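Local coordinates for protein serine-pyruvate aminotransferase (AgxT) (PDB 3ZRP) that binds pyridoxal 5'-phosphate and probably uses it to transfer the amino group of serine to pyruvate, at residues 280-285 with 354-359; 347-352 with 374-379; 54-59 with 232-237. All coordinates share one frame; numbering follows the deposited sequence. Where two conformers were deposited one is given.

Contacts 1 and 2 form one neighbourhood, whereas contact 3 stands apart from both. The centres of the first two are about 9 Å apart. They share helix 346-363, and they touch directly where Ala284 CB lies 3.5 Å from Ala375 CB, so helices 264-284, 346-363 and 372-381 make a single packed group. Contact 3, across the centre of the chain, has its centre about 45 Å from that of contact 1 and about 41 Å from that of contact 2. Its strand 55-60 is followed closely by Gly62, Gly63 and Thr64 of the pyridoxal phosphate pocket. Near contact 1, Leu282 lies about 8 Å, side chain to side chain, from Glu288 of a known calcium site, unoccupied in this chain.

Contact 1: residues 280-285 with 354-359; sequences AGLEAL and SVIERT
Leu285 spreads its two methyl groups over two successive residues of helix 346-363, one apolar and one acidic. CD1 goes to Ile356, where it meets the branch methyl CG2 at 4.1 Å. CD2 goes instead to Glu357 and rests against the length of that side chain, 4.0 Å from Glu357 CG and 3.4 Å from Glu357 OE1. The methyl sits above the plane of the carboxylate, displaced to the OE1 side. Glu357 presents itself in this way because its CG stands anti to the backbone N (chi1 -172°) and the chain beyond stays extended, which lays its methylenes beside the leucine. The other oxygen, OE2, accepts a hydrogen bond from Gly370 N, an anchor that helps fix the turn of the carboxylate.

Ile356 uses both of its branches. CG2 serves Leu285, while CG1 runs on to CD1, which approaches Leu282 CD2 more loosely, at 4.4 Å. Leu282 and Leu285, three residues apart, thus follow one side of their segment and straddle the isoleucine. This is helix packing of the small C-terminal domain of a class-V aminotransferase, in which helices lie against an antiparallel sheet: Ile356 also touches Phe336 and Ile338 of strand 335-339, and Leu282 joins it on Ile338. A further neighbour of Ile356 is the loop residue Phe325, so the isoleucine is buried among apolar side chains. No hydrogen bond links the two segments.

Within 354-359, Thr359 OG1 gives a hydrogen bond to Val355 O at 2.6 Å, and the backbone Thr359 N reaches the same oxygen from the opposite face of the carbonyl plane.

Contact 2: residues 347-352 with 374-379; sequences NDAIIA and KAVEEV
Val376 projects from helix 372-381 straight at Ala349 and Ile350, and its fork divides the work between two neighbouring helices. From CB, which points at helix 346-363, the branch CG1 leaves anti to the backbone N (chi1 179°) and so is carried forward over the peptide that joins the two residues. There it lies 3.9 Å from Ile350 N and 4.0 Å from Ala349 C. The same methyl touches Ala349 CB at 4.0 Å and Ile350 CG1 also at 4.0 Å, with the isoleucine and valine side chains slanting across one another. The methyl thus lies directly against the backbone, next to the short alanine side chain. The other branch, CG2, turns from this pair to Gly281 CA, 3.9 Å away on helix 264-284. Beside the valine, the CD1 methyl of Ile350 approaches the carboxylate of Glu377 only loosely.

The short helical segments run nearly antiparallel, at 165°, with their axes 9.5 Å apart. Ile350 extends the seam to Val373 and Leu380 of helix 372-381. Helix 264-284 closes the group, placing Ile278 on Ala349 and Ala280 on Val379, while farther along helix 346-363 Ile356 packs against strand 335-339.

Contact 3: residues 54-59 with 232-237; sequences YQPLII and GAEEGK
A carboxylate and an amide approach each other here without bonding: Glu234 OE1 comes no nearer than 4.2 Å to Gln55 NE2, and no hydrogen bond spans the two segments. Each group is engaged with another partner. Gln55 folds back on its own strand, CG leaving anti to the backbone N (chi1 176°) and a turn about CB-CG (chi2 64°) then folding the chain back, which brings NE2 to Pro56 O at 2.8 Å. That bond is nearly straight at the hydrogen, 166°, and the acceptor lies almost in the amide plane, so the rotation of the amide is well defined. Glu234 OE1 forms a salt bridge with Arg45 of helix 31-48, whose NE also binds Tyr54 O. The arginine thereby connects the acid to the residue just before the strand.

Pro56 offers only a loose apolar neighbour, its CG lying 4.4 Å from Glu234 OE1. The strand 55-60 is, within this chain, an outermost strand of the seven-stranded mixed sheet in the large domain of this fold-type I aminotransferase, and it pairs antiparallel with strand 197-202. Its side chains alternate: Gln55 and Leu57 lean on helix 223-234, while Pro56 and Ile58 lean on helix 31-48.

Glu234 reaches this edge from the last turn of helix 223-234, which ends in a Schellman motif with Gly236, at positive phi, as the C-prime residue. Gly232 O receives both Glu235 N and, at 3.0 Å, Lys237 N, from opposite faces of its plane; Gly236 N bonds to Ala233 O.

Contact 1: residues 280-285 with 354-359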
# COMPACT_ATOMS: atom_id res chain seq x y z
N ALA A 280 36.41 3.06 -5.72
CA ALA A 280 37.75 3.42 -6.22
C ALA A 280 37.92 4.92 -6.22
O ALA A 280 38.96 5.44 -5.76
CB ALA A 280 37.97 2.85 -7.62
N GLY A 281 36.90 5.63 -6.70
CA GLY A 281 36.92 7.08 -6.71
C GLY A 281 36.94 7.71 -5.33
O GLY A 281 37.60 8.73 -5.12
N LEU A 282 36.20 7.12 -4.38
CA LEU A 282 36.17 7.64 -3.01
C LEU A 282 37.51 7.47 -2.30
O LEU A 282 37.97 8.35 -1.58
CB LEU A 282 35.07 6.92 -2.19
CG LEU A 282 33.64 7.25 -2.62
CD1 LEU A 282 32.65 6.31 -1.94
CD2 LEU A 282 33.31 8.70 -2.30
N GLU A 283 38.10 6.30 -2.50
CA GLU A 283 39.41 5.98 -1.94
C GLU A 283 40.47 6.93 -2.51
O GLU A 283 41.23 7.55 -1.75
CB GLU A 283 39.77 4.52 -2.26
CG GLU A 283 39.83 3.58 -1.05
CD GLU A 283 38.50 2.93 -0.66
OE1 GLU A 283 37.67 2.61 -1.54
OE2 GLU A 283 38.29 2.72 0.55
N ALA A 284 40.51 7.07 -3.83
CA ALA A 284 41.44 7.99 -4.48
C ALA A 284 41.28 9.44 -4.01
O ALA A 284 42.24 10.21 -4.03
CB ALA A 284 41.34 7.88 -6.00
N LEU A 285 40.07 9.80 -3.54
CA LEU A 285 39.84 11.13 -2.94
C LEU A 285 40.37 11.19 -1.51
O LEU A 285 40.43 12.26 -0.89
CB LEU A 285 38.35 11.49 -2.96
CG LEU A 285 37.71 12.04 -4.25
CD1 LEU A 285 36.17 12.12 -4.16
CD2 LEU A 285 38.26 13.39 -4.64
N SER A 354 32.56 13.21 -9.53
CA SER A 354 32.78 14.59 -9.97
C SER A 354 32.08 15.56 -9.03
O SER A 354 32.68 16.52 -8.54
CB SER A 354 32.29 14.81 -11.40
OG SER A 354 32.47 16.16 -11.78
N VAL A 355 30.80 15.29 -8.78
CA VAL A 355 29.97 16.15 -7.92
C VAL A 355 30.48 16.12 -6.49
O VAL A 355 30.51 17.15 -5.81
CB VAL A 355 28.47 15.76 -8.00
CG1 VAL A 355 27.63 16.55 -7.03
CG2 VAL A 355 27.94 15.98 -9.41
N ILE A 356 30.88 14.94 -6.02
CA ILE A 356 31.42 14.84 -4.67
C ILE A 356 32.70 15.70 -4.54
O ILE A 356 32.85 16.46 -3.57
CB ILE A 356 31.60 13.38 -4.22
CG1 ILE A 356 30.22 12.77 -3.93
CG2 ILE A 356 32.47 13.30 -2.96
CD1 ILE A 356 30.18 11.25 -4.03
N GLU A 357 33.58 15.59 -5.53
CA GLU A 357 34.83 16.37 -5.51
C GLU A 357 34.58 17.87 -5.41
O GLU A 357 35.08 18.52 -4.49
CB GLU A 357 35.72 16.02 -6.70
CG GLU A 357 37.11 16.65 -6.62
CD GLU A 357 38.13 15.96 -7.51
OE1 GLU A 357 38.01 14.75 -7.79
OE2 GLU A 357 39.09 16.66 -7.91
N ARG A 358 33.76 18.42 -6.31
CA ARG A 358 33.55 19.88 -6.31
C ARG A 358 32.71 20.41 -5.14
O ARG A 358 32.86 21.57 -4.73
CB ARG A 358 33.08 20.41 -7.67
CG ARG A 358 31.87 19.77 -8.26
CD ARG A 358 31.87 20.05 -9.75
NE ARG A 358 30.53 20.02 -10.31
CZ ARG A 358 30.09 19.11 -11.18
NH1 ARG A 358 30.89 18.15 -11.60
NH2 ARG A 358 28.85 19.19 -11.64
N THR A 359 31.87 19.55 -4.57
CA THR A 359 31.10 19.94 -3.41
C THR A 359 31.99 19.98 -2.15
O THR A 359 31.92 20.93 -1.36
CB THR A 359 29.88 19.02 -3.22
OG1 THR A 359 29.15 18.95 -4.45
CG2 THR A 359 28.96 19.55 -2.13

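Contact 2: residues 347-352 with 374-379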
# COMPACT_ATOMS: atom_id res chain seq x y z
N ASN A 347 28.30 5.98 -16.37
CA ASN A 347 28.30 7.45 -16.43
C ASN A 347 27.80 8.12 -15.15
O ASN A 347 28.33 9.17 -14.75
CB ASN A 347 27.53 7.97 -17.65
CG ASN A 347 28.28 7.73 -18.96
OD1 ASN A 347 29.49 7.52 -18.97
ND2 ASN A 347 27.55 7.74 -20.07
N ASP A 348 26.80 7.52 -14.49
CA ASP A 348 26.36 8.01 -13.19
C ASP A 348 27.50 7.98 -12.16
O ASP A 348 27.61 8.89 -11.34
CB ASP A 348 25.16 7.22 -12.66
CG ASP A 348 23.93 7.34 -13.56
OD1 ASP A 348 23.76 8.39 -14.20
OD2 ASP A 348 23.16 6.38 -13.63
N ALA A 349 28.34 6.94 -12.22
CA ALA A 349 29.51 6.82 -11.34
C ALA A 349 30.48 8.00 -11.55
O ALA A 349 30.92 8.63 -10.57
CB ALA A 349 30.20 5.46 -11.52
N ILE A 350 30.79 8.31 -12.81
CA ILE A 350 31.64 9.46 -13.14
C ILE A 350 31.05 10.74 -12.54
O ILE A 350 31.76 11.49 -11.84
CB ILE A 350 31.85 9.63 -14.67
CG1 ILE A 350 32.65 8.46 -15.24
CG2 ILE A 350 32.60 10.94 -14.99
CD1 ILE A 350 32.37 8.17 -16.70
N ILE A 351 29.77 10.99 -12.79
CA ILE A 351 29.10 12.20 -12.31
C ILE A 351 29.10 12.27 -10.78
O ILE A 351 29.41 13.31 -10.20
CB ILE A 351 27.67 12.31 -12.89
CG1 ILE A 351 27.76 12.56 -14.40
CG2 ILE A 351 26.89 13.44 -12.25
CD1 ILE A 351 28.63 13.76 -14.77
N ALA A 352 28.76 11.16 -10.13
CA ALA A 352 28.71 11.16 -8.65
C ALA A 352 30.03 11.62 -8.00
O ALA A 352 30.04 12.50 -7.13
CB ALA A 352 28.29 9.76 -8.14
N LYS A 374 39.54 9.99 -12.53
CA LYS A 374 40.46 9.04 -13.17
C LYS A 374 40.40 7.65 -12.53
O LYS A 374 40.38 6.63 -13.25
CB LYS A 374 41.91 9.56 -13.26
CG LYS A 374 42.40 10.45 -12.12
CD LYS A 374 43.81 11.00 -12.38
CE LYS A 374 43.84 12.12 -13.42
NZ LYS A 374 45.22 12.43 -13.88
N ALA A 375 40.33 7.61 -11.21
CA ALA A 375 40.17 6.34 -10.48
C ALA A 375 38.92 5.60 -10.96
O ALA A 375 38.97 4.40 -11.25
CB ALA A 375 40.13 6.58 -8.98
N VAL A 376 37.81 6.33 -11.05
CA VAL A 376 36.55 5.80 -11.60
C VAL A 376 36.73 5.32 -13.04
O VAL A 376 36.36 4.19 -13.38
CB VAL A 376 35.39 6.88 -11.54
CG1 VAL A 376 34.10 6.33 -12.14
CG2 VAL A 376 35.15 7.36 -10.12
N GLU A 377 37.29 6.19 -13.89
CA GLU A 377 37.52 5.85 -15.30
C GLU A 377 38.37 4.59 -15.42
O GLU A 377 38.08 3.72 -16.25
CB GLU A 377 38.20 7.00 -16.06
CG GLU A 377 37.46 8.33 -16.07
CD GLU A 377 36.83 8.66 -17.42
OE1 GLU A 377 36.55 7.71 -18.20
OE2 GLU A 377 36.64 9.87 -17.69
N GLU A 378 39.39 4.48 -14.57
CA GLU A 378 40.28 3.32 -14.60
C GLU A 378 39.51 2.02 -14.41
O GLU A 378 39.73 1.06 -15.17
CB GLU A 378 41.38 3.43 -13.54
CG GLU A 378 42.75 3.08 -14.09
CD GLU A 378 43.70 2.53 -13.04
OE1 GLU A 378 43.89 3.19 -11.99
OE2 GLU A 378 44.24 1.43 -13.27
N VAL A 379 38.62 1.97 -13.42
CA VAL A 379 37.82 0.76 -13.17
C VAL A 379 36.91 0.44 -14.36
O VAL A 379 36.82 -0.71 -14.79
CB VAL A 379 36.97 0.85 -11.86
CG1 VAL A 379 36.07 -0.38 -11.73
CG2 VAL A 379 37.87 1.00 -10.64

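Contact 3: residues 54-59 with 232-237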
# COMPACT_ATOMS: atom_id res chain seq x y z
N TYR A 54 8.67 -22.61 -5.37
CA TYR A 54 8.63 -21.47 -4.44
C TYR A 54 7.49 -20.54 -4.81
O TYR A 54 7.28 -20.26 -5.99
CB TYR A 54 9.98 -20.76 -4.45
CG TYR A 54 11.02 -21.49 -3.63
CD1 TYR A 54 11.37 -22.82 -3.93
CD2 TYR A 54 11.66 -20.86 -2.56
CE1 TYR A 54 12.33 -23.50 -3.18
CE2 TYR A 54 12.63 -21.54 -1.81
CZ TYR A 54 12.95 -22.86 -2.13
OH TYR A 54 13.89 -23.53 -1.39
N GLN A 55 6.76 -20.07 -3.80
CA GLN A 55 5.54 -19.29 -4.02
C GLN A 55 5.79 -17.78 -3.87
O GLN A 55 6.11 -17.31 -2.78
CB GLN A 55 4.45 -19.73 -3.04
CG GLN A 55 3.15 -18.91 -3.13
CD GLN A 55 2.46 -19.06 -4.47
OE1 GLN A 55 1.93 -20.11 -4.78
NE2 GLN A 55 2.44 -17.99 -5.26
N PRO A 56 5.65 -17.02 -4.97
CA PRO A 56 5.76 -15.55 -4.85
C PRO A 56 4.45 -14.91 -4.35
O PRO A 56 3.36 -15.41 -4.62
CB PRO A 56 6.05 -15.10 -6.28
CG PRO A 56 5.32 -16.19 -7.13
CD PRO A 56 5.53 -17.46 -6.38
N LEU A 57 4.56 -13.80 -3.60
CA LEU A 57 3.39 -12.99 -3.26
C LEU A 57 3.76 -11.51 -3.39
O LEU A 57 4.89 -11.11 -3.06
CB LEU A 57 2.88 -13.25 -1.83
CG LEU A 57 2.36 -14.64 -1.44
CD1 LEU A 57 3.45 -15.43 -0.75
CD2 LEU A 57 1.10 -14.60 -0.58
N ILE A 58 2.82 -10.72 -3.89
CA ILE A 58 3.00 -9.28 -4.00
C ILE A 58 1.88 -8.64 -3.17
O ILE A 58 0.71 -8.92 -3.37
CB ILE A 58 2.98 -8.87 -5.49
CG1 ILE A 58 4.21 -9.48 -6.19
CG2 ILE A 58 2.91 -7.34 -5.65
CD1 ILE A 58 4.16 -9.37 -7.74
N ILE A 59 2.25 -7.83 -2.18
CA ILE A 59 1.23 -7.29 -1.25
C ILE A 59 1.36 -5.78 -1.21
O ILE A 59 2.39 -5.26 -1.63
CB ILE A 59 1.36 -7.90 0.18
CG1 ILE A 59 2.73 -7.56 0.82
CG2 ILE A 59 1.20 -9.47 0.14
CD1 ILE A 59 2.83 -7.89 2.34
N GLY A 232 -4.57 -17.54 -7.89
CA GLY A 232 -5.53 -17.16 -8.92
C GLY A 232 -4.84 -16.57 -10.14
O GLY A 232 -5.00 -17.09 -11.24
N ALA A 233 -4.07 -15.49 -9.94
CA ALA A 233 -3.39 -14.78 -11.04
C ALA A 233 -2.61 -15.72 -11.96
O ALA A 233 -2.66 -15.57 -13.19
CB ALA A 233 -2.45 -13.71 -10.49
N GLU A 234 -1.90 -16.68 -11.37
CA GLU A 234 -1.07 -17.58 -12.16
C GLU A 234 -1.90 -18.61 -12.93
O GLU A 234 -1.36 -19.28 -13.80
CB GLU A 234 0.01 -18.25 -11.31
CG GLU A 234 1.22 -17.35 -11.09
CD GLU A 234 2.45 -18.07 -10.59
OE1 GLU A 234 2.46 -18.56 -9.44
OE2 GLU A 234 3.43 -18.14 -11.35
N GLU A 235 -3.19 -18.71 -12.60
CA GLU A 235 -4.11 -19.58 -13.34
C GLU A 235 -4.99 -18.73 -14.26
O GLU A 235 -5.96 -19.21 -14.83
CB GLU A 235 -4.97 -20.41 -12.36
CG GLU A 235 -4.16 -21.38 -11.50
CD GLU A 235 -4.97 -22.10 -10.44
OE1 GLU A 235 -5.87 -22.88 -10.81
OE2 GLU A 235 -4.70 -21.89 -9.23
N GLY A 236 -4.62 -17.46 -14.40
CA GLY A 236 -5.36 -16.51 -15.23
C GLY A 236 -6.72 -16.10 -14.68
O GLY A 236 -7.59 -15.69 -15.45
N LYS A 237 -6.90 -16.21 -13.36
CA LYS A 237 -8.18 -15.95 -12.70
C LYS A 237 -8.13 -14.71 -11.79
O LYS A 237 -7.15 -14.50 -11.07
CB LYS A 237 -8.61 -17.17 -11.89
CG LYS A 237 -8.93 -18.42 -12.72
CD LYS A 237 -8.93 -19.67 -11.83
CE LYS A 237 -9.56 -20.88 -12.52
NZ LYS A 237 -8.77 -21.37 -13.68